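Local coordinates for Low molecular weight phosphotyrosine protein phosphatase 1 (Drosophila melanogaster, PDB 7CUY) that probably removes phosphate from tyrosine-phosphorylated proteins and from small aryl and acyl phosphates, as a cytoplasmic low molecular weight tyrosine phosphatase, at residues 23-26 against 27-31. Residues are numbered along the deposited sequence; the frame is centred on the assembly and turned at random.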
ATOM      1  N   MET A  23      -0.412   7.238  -2.281  1.00 18.29           N
ATOM      2  CA  MET A  23       0.802   7.336  -3.092  1.00 16.73           C
ATOM      3  C   MET A  23       0.525   8.096  -4.384  1.00 20.21           C
ATOM      4  O   MET A  23       1.323   8.953  -4.792  1.00 22.63           O
ATOM      5  CB  MET A  23       1.365   5.943  -3.382  1.00 18.14           C
ATOM      6  CG  MET A  23       2.730   5.910  -4.091  1.00 19.33           C
ATOM      7  SD  MET A  23       4.150   6.254  -2.992  1.00 32.22           S
ATOM      8  CE  MET A  23       4.457   7.928  -3.414  1.00 20.47           C
ATOM      9  N   VAL A  24      -0.616   7.824  -5.022  1.00 17.72           N
ATOM     10  CA  VAL A  24      -0.959   8.531  -6.251  1.00 19.32           C
ATOM     11  C   VAL A  24      -1.143  10.019  -5.970  1.00 18.65           C
ATOM     12  O   VAL A  24      -0.629  10.867  -6.699  1.00 22.24           O
ATOM     13  CB  VAL A  24      -2.205   7.907  -6.905  1.00 18.77           C
ATOM     14  CG1 VAL A  24      -2.751   8.812  -7.992  1.00 14.90           C
ATOM     15  CG2 VAL A  24      -1.831   6.577  -7.506  1.00 20.54           C
ATOM     16  N   ASP A  25      -1.852  10.348  -4.888  1.00 17.24           N
ATOM     17  CA  ASP A  25      -2.003  11.738  -4.477  1.00 17.82           C
ATOM     18  C   ASP A  25      -0.659  12.370  -4.151  1.00 24.36           C
ATOM     19  O   ASP A  25      -0.410  13.540  -4.476  1.00 23.06           O
ATOM     20  CB  ASP A  25      -2.927  11.815  -3.267  1.00 23.43           C
ATOM     21  CG  ASP A  25      -3.206  13.243  -2.838  1.00 31.70           C
ATOM     22  OD1 ASP A  25      -3.460  14.091  -3.729  1.00 29.33           O
ATOM     23  OD2 ASP A  25      -3.171  13.509  -1.610  1.00 28.71           O
ATOM     24  N   THR A  26       0.226  11.609  -3.517  1.00 22.14           N
ATOM     25  CA  THR A  26       1.535  12.132  -3.174  1.00 18.73           C
ATOM     26  C   THR A  26       2.356  12.415  -4.425  1.00 19.88           C
ATOM     27  O   THR A  26       2.996  13.468  -4.533  1.00 23.95           O
ATOM     28  CB  THR A  26       2.239  11.136  -2.254  1.00 18.35           C
ATOM     29  OG1 THR A  26       1.563  11.118  -0.995  1.00 19.12           O
ATOM     30  CG2 THR A  26       3.689  11.498  -2.052  1.00 21.38           C
ATOM     31  N   LEU A  27       2.346  11.496  -5.386  1.00 16.82           N
ATOM     32  CA  LEU A  27       3.033  11.752  -6.646  1.00 18.29           C
ATOM     33  C   LEU A  27       2.448  12.961  -7.373  1.00 23.54           C
ATOM     34  O   LEU A  27       3.195  13.740  -7.973  1.00 20.54           O
ATOM     35  CB  LEU A  27       2.953  10.524  -7.551  1.00 19.45           C
ATOM     36  CG  LEU A  27       3.642   9.283  -6.984  1.00 22.39           C
ATOM     37  CD1 LEU A  27       3.057   8.030  -7.641  1.00 16.68           C
ATOM     38  CD2 LEU A  27       5.166   9.366  -7.157  1.00 17.59           C
ATOM     39  N   GLU A  28       1.125  13.140  -7.314  1.00 20.81           N
ATOM     40  CA  GLU A  28       0.506  14.246  -8.036  1.00 25.43           C
ATOM     41  C   GLU A  28       0.944  15.591  -7.465  1.00 24.56           C
ATOM     42  O   GLU A  28       1.312  16.501  -8.216  1.00 27.90           O
ATOM     43  CB  GLU A  28      -1.017  14.099  -8.026  1.00 25.57           C
ATOM     44  CG  GLU A  28      -1.694  15.020  -9.020  1.00 32.17           C
ATOM     45  CD  GLU A  28      -3.144  14.635  -9.315  1.00 55.55           C
ATOM     46  OE1 GLU A  28      -3.912  15.505  -9.807  1.00 56.60           O
ATOM     47  OE2 GLU A  28      -3.513  13.458  -9.066  1.00 51.87           O
ATOM     48  N   LYS A  29       0.954  15.726  -6.137  1.00 23.53           N
ATOM     49  CA  LYS A  29       1.393  16.980  -5.530  1.00 24.72           C
ATOM     50  C   LYS A  29       2.854  17.286  -5.837  1.00 25.76           C
ATOM     51  O   LYS A  29       3.242  18.458  -5.903  1.00 26.51           O
ATOM     52  CB  LYS A  29       1.156  16.945  -4.020  1.00 22.16           C
ATOM     53  CG  LYS A  29      -0.324  16.938  -3.688  1.00 24.96           C
ATOM     54  CD  LYS A  29      -0.610  17.070  -2.200  1.00 24.32           C
ATOM     55  CE  LYS A  29      -0.494  15.749  -1.467  1.00 27.27           C
ATOM     56  NZ  LYS A  29      -1.003  15.882  -0.069  1.00 32.55           N
ATOM     57  N   ALA A  30       3.675  16.264  -6.047  1.00 24.66           N
ATOM     58  CA  ALA A  30       5.071  16.478  -6.402  1.00 22.90           C
ATOM     59  C   ALA A  30       5.304  16.591  -7.904  1.00 23.75           C
ATOM     60  O   ALA A  30       6.457  16.740  -8.323  1.00 23.52           O
ATOM     61  CB  ALA A  30       5.933  15.348  -5.850  1.00 21.18           C
ATOM     62  N   ASN A  31       4.248  16.503  -8.721  1.00 26.47           N
ATOM     63  CA  ASN A  31       4.363  16.558 -10.181  1.00 27.63           C
ATOM     64  C   ASN A  31       5.255  15.442 -10.733  1.00 30.35           C
ATOM     65  O   ASN A  31       5.923  15.615 -11.759  1.00 29.61           O
ATOM     66  CB  ASN A  31       4.866  17.931 -10.644  1.00 30.86           C
ATOM     67  CG  ASN A  31       3.842  19.032 -10.417  1.00 31.49           C
ATOM     68  OD1 ASN A  31       2.641  18.802 -10.535  1.00 32.18           O
ATOM     69  ND2 ASN A  31       4.311  20.227 -10.080  1.00 33.99           N
TER
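With CG of D25 set opposite its backbone N (chi1 -176°) and the K29 chain folded back at chi3 (-82°), the carboxylate and the ammonium group meet one turn apart on helix 15-29. The salt bridge is long, OD2 of D25 lying 3.6 Å from NZ of K29, and CE of K29 comes just as near to that oxygen, so the lysine approaches with its last methylene alongside its charge. Another side of the helix is apolar. The bent M23 chain carries CE to 3.9 Å from CG of L27, and the two side chains cross at a slant, between V37 of strand 35-41 and helix 132-153, where C145 touches M23 and L153 touches L27. Backbone hydrogen bonds join the same pairs, that from L27 N to M23 O being 2.8 Å. OG1 of T26 is hydrogen-bonded to the carbonyl oxygen of V22. Past A30 the helix closes in a Schellman motif, N31 taking positive phi and giving its N-H to E28 O at 3.0 Å. The C-terminal two turns of this beta-alpha-beta helix thus pack against the fold through M23 and L27, while the D25–K29 pair, with its lysine exposed, probably adds only modest electrostatic stability.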